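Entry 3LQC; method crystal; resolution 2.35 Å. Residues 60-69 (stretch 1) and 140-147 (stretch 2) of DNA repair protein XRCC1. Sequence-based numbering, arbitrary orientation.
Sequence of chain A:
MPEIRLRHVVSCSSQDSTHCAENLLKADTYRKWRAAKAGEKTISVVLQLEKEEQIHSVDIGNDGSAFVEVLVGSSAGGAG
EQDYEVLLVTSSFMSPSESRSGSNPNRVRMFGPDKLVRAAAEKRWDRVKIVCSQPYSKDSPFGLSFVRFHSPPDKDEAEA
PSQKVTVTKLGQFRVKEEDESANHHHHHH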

# COMPACT_ATOMS: atom_id res chain seq x y z
N ILE A 60 6.50 15.56 13.00
CA ILE A 60 6.90 14.36 13.72
C ILE A 60 8.33 13.98 13.40
O ILE A 60 8.71 13.87 12.23
N GLY A 61 9.13 13.79 14.44
CA GLY A 61 10.51 13.36 14.28
C GLY A 61 10.64 11.94 14.79
O GLY A 61 10.51 11.69 15.99
N ASN A 62 10.92 11.01 13.89
CA ASN A 62 10.95 9.61 14.26
C ASN A 62 12.13 9.27 15.14
O ASN A 62 13.17 9.93 15.10
N ASP A 63 11.97 8.24 15.95
CA ASP A 63 13.11 7.64 16.64
C ASP A 63 12.98 6.13 16.59
O ASP A 63 12.84 5.47 17.62
N GLY A 64 13.00 5.59 15.37
CA GLY A 64 13.07 4.16 15.16
C GLY A 64 11.73 3.47 14.97
O GLY A 64 11.67 2.24 14.94
N SER A 65 10.66 4.25 14.86
CA SER A 65 9.33 3.69 14.62
C SER A 65 9.16 3.39 13.14
O SER A 65 9.69 4.11 12.30
N ALA A 66 8.41 2.34 12.82
CA ALA A 66 8.07 2.06 11.43
C ALA A 66 6.87 2.90 11.00
O ALA A 66 6.84 3.44 9.90
N PHE A 67 5.88 3.00 11.89
CA PHE A 67 4.67 3.76 11.61
C PHE A 67 4.35 4.66 12.78
O PHE A 67 4.65 4.33 13.92
N VAL A 68 3.72 5.80 12.50
CA VAL A 68 3.23 6.68 13.56
C VAL A 68 1.82 7.13 13.21
O VAL A 68 1.52 7.42 12.05
N GLU A 69 0.94 7.15 14.21
CA GLU A 69 -0.43 7.59 14.02
C GLU A 69 -0.80 8.58 15.13
O GLU A 69 -0.37 8.42 16.27
N SER A 140 14.19 -2.71 19.94
CA SER A 140 14.73 -1.36 20.03
C SER A 140 13.79 -0.50 20.88
O SER A 140 12.59 -0.79 20.96
N PRO A 141 14.32 0.54 21.52
CA PRO A 141 13.53 1.42 22.38
C PRO A 141 12.87 2.49 21.54
O PRO A 141 12.95 3.68 21.88
N PHE A 142 12.23 2.07 20.45
CA PHE A 142 11.72 2.98 19.42
C PHE A 142 10.60 3.90 19.91
O PHE A 142 9.89 3.58 20.85
N GLY A 143 10.45 5.02 19.23
CA GLY A 143 9.41 5.98 19.56
C GLY A 143 9.57 7.20 18.68
O GLY A 143 9.77 7.07 17.47
N LEU A 144 9.50 8.38 19.29
CA LEU A 144 9.69 9.63 18.56
C LEU A 144 10.82 10.43 19.15
O LEU A 144 11.07 10.36 20.35
N SER A 145 11.50 11.20 18.31
CA SER A 145 12.43 12.20 18.82
C SER A 145 11.63 13.40 19.25
O SER A 145 11.90 14.03 20.26
N PHE A 146 10.61 13.72 18.46
CA PHE A 146 9.76 14.84 18.78
C PHE A 146 8.45 14.77 18.03
O PHE A 146 8.34 14.13 16.99
N VAL A 147 7.44 15.41 18.59
CA VAL A 147 6.19 15.63 17.89
C VAL A 147 5.75 17.04 18.26
O VAL A 147 5.78 17.43 19.43

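The two stretches run antiparallel, and backbone hydrogen bonds join them on both sides of a bulge. Gly 61 N donates to Phe 146 O at 2.7 Å with a nearly linear N-H...O angle of 173°. Gly 61 O serves two donors, Ser 145 N at 2.6 Å (143°) and Phe 146 N at 3.2 Å (165°). This shared acceptor accompanies a beta bulge: the register shifts by one residue between Gly 61 and Asn 62. Beyond it the pairing resumes with a reciprocal couple, Asp 63 N to Gly 143 O and Gly 143 N to Asp 63 O, both 2.9 Å, at 145° and 154°.

Gly 143 O has a second donor, Ser 65 OG, also at 2.9 Å. Ser 65 is in the m rotamer (chi1 -67°), and its CB points sideways; the hydroxyl nevertheless reaches the carbonyl and also lies at the edge of the Phe 142 ring, with Ser 65 OG 3.6 Å from Phe 142 CD1. Ser 145, likewise m (-74°), directs its own hydroxyl across the gap, Ser 145 OG donating to Asn 62 O at 3.2 Å. Each serine therefore satisfies a main-chain acceptor of the opposing stretch.

Asn 62 spends its amide within its own stretch. With chi1 at t (-175°), Asn 62 OD1 accepts from Ser 65 N at 2.7 Å (144°), while Asn 62 ND2 gives a weak bond to Ser 65 O at 2.9 Å, bent to 122°. Together these tie the side chain to the loop that follows the strand. The approach of Asn 62 OD1 to Gly 143 O, 3.2 Å, is no hydrogen bond, because both atoms are acceptors. Asp 63, also t (-179°), packs through its aliphatic carbon instead: Asp 63 CB lies 3.5 Å from Leu 144 C, and its carboxylate makes no hydrogen bond to the other stretch.

The apolar cluster centres on Leu 144 (m, t). Its CB points away overall, but the end of the side chain comes nearer, placing Leu 144 CD2 3.8 Å from Ile 60 CG2 and 3.8 Å from Val 68 CG2. Ile 60 (m, t) also meets Val 147, in the p rotamer, on the face of the sheet they share: Ile 60 CG1 lies 4.2 Å from Val 147 CG2.

On the face carrying Asp 63, Phe 146 takes p (chi1 68°, chi2 77°) and lays its ring over Gly 61. Gly 61 CA stands 3.6 Å from the centroid of the Phe 146 ring and only 12° off its normal, a CH-pi contact over the face. An ideal CB on Gly 61 would fall 2.3 Å from Phe 146 CE2, so the ring occupies the space that glycine leaves free. Phe 142 is also p (67°), but the end of its side chain leads away; Phe 142 CB still lies 3.3 Å from Gly 64 O.

That carbonyl is satisfied by solvent. Water 1 donates to Gly 64 O at 2.7 Å and to Ser 140 OG at 2.8 Å, bridging the stretches where the serine hydroxyl does not reach directly.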

# COMPACT_ATOMS: atom_id res chain seq x y z
CB ILE A 60 5.98 13.18 13.37
CG1 ILE A 60 4.56 13.48 13.86
CG2 ILE A 60 6.50 11.88 13.97
CD1 ILE A 60 3.58 12.41 13.54
CB ASN A 62 10.93 8.71 13.03
CG ASN A 62 10.83 7.24 13.38
OD1 ASN A 62 10.14 6.86 14.33
ND2 ASN A 62 11.52 6.39 12.63
CB ASP A 63 13.21 8.11 18.08
CG ASP A 63 14.40 7.50 18.81
OD1 ASP A 63 15.45 7.29 18.16
OD2 ASP A 63 14.30 7.25 20.03
CB SER A 65 8.24 4.68 15.04
OG SER A 65 8.22 4.87 16.44
CB ALA A 66 7.78 0.59 11.23
CB PHE A 67 3.47 2.84 11.37
CG PHE A 67 3.78 1.65 10.52
CD1 PHE A 67 4.27 1.81 9.24
CD2 PHE A 67 3.57 0.37 11.01
CE1 PHE A 67 4.56 0.72 8.45
CE2 PHE A 67 3.86 -0.75 10.22
CZ PHE A 67 4.35 -0.57 8.94
CB VAL A 68 4.11 7.92 13.75
CG1 VAL A 68 3.62 8.72 14.93
CG2 VAL A 68 5.56 7.52 13.96
CB GLU A 69 -1.37 6.39 14.07
CG GLU A 69 -2.84 6.69 13.88
CD GLU A 69 -3.71 5.51 14.23
OE1 GLU A 69 -4.85 5.42 13.72
OE2 GLU A 69 -3.24 4.65 15.01
CB SER A 140 14.92 -0.75 18.64
OG SER A 140 13.71 -0.79 17.90
CB PRO A 141 14.59 2.07 23.29
CG PRO A 141 15.94 1.57 22.79
CD PRO A 141 15.72 0.99 21.44
CB PHE A 142 11.22 2.18 18.22
CG PHE A 142 10.01 1.36 18.51
CD1 PHE A 142 8.74 1.94 18.48
CD2 PHE A 142 10.12 0.02 18.83
CE1 PHE A 142 7.62 1.19 18.77
CE2 PHE A 142 9.00 -0.74 19.11
CZ PHE A 142 7.75 -0.15 19.08
CB LEU A 144 8.42 10.47 18.60
CG LEU A 144 7.20 9.86 17.92
CD1 LEU A 144 6.11 10.90 17.77
CD2 LEU A 144 7.61 9.30 16.57
CB SER A 145 13.45 12.59 17.76
OG SER A 145 14.40 11.55 17.61
CB PHE A 146 10.49 16.16 18.47
CG PHE A 146 10.74 16.40 17.01
CD1 PHE A 146 9.72 16.83 16.18
CD2 PHE A 146 12.00 16.22 16.48
CE1 PHE A 146 9.94 17.05 14.84
CE2 PHE A 146 12.24 16.44 15.13
CZ PHE A 146 11.21 16.87 14.31
CB VAL A 147 5.11 14.60 18.28
CG1 VAL A 147 5.00 14.46 19.79
CG2 VAL A 147 3.78 14.97 17.66
O HOH W 1 13.91 0.84 15.62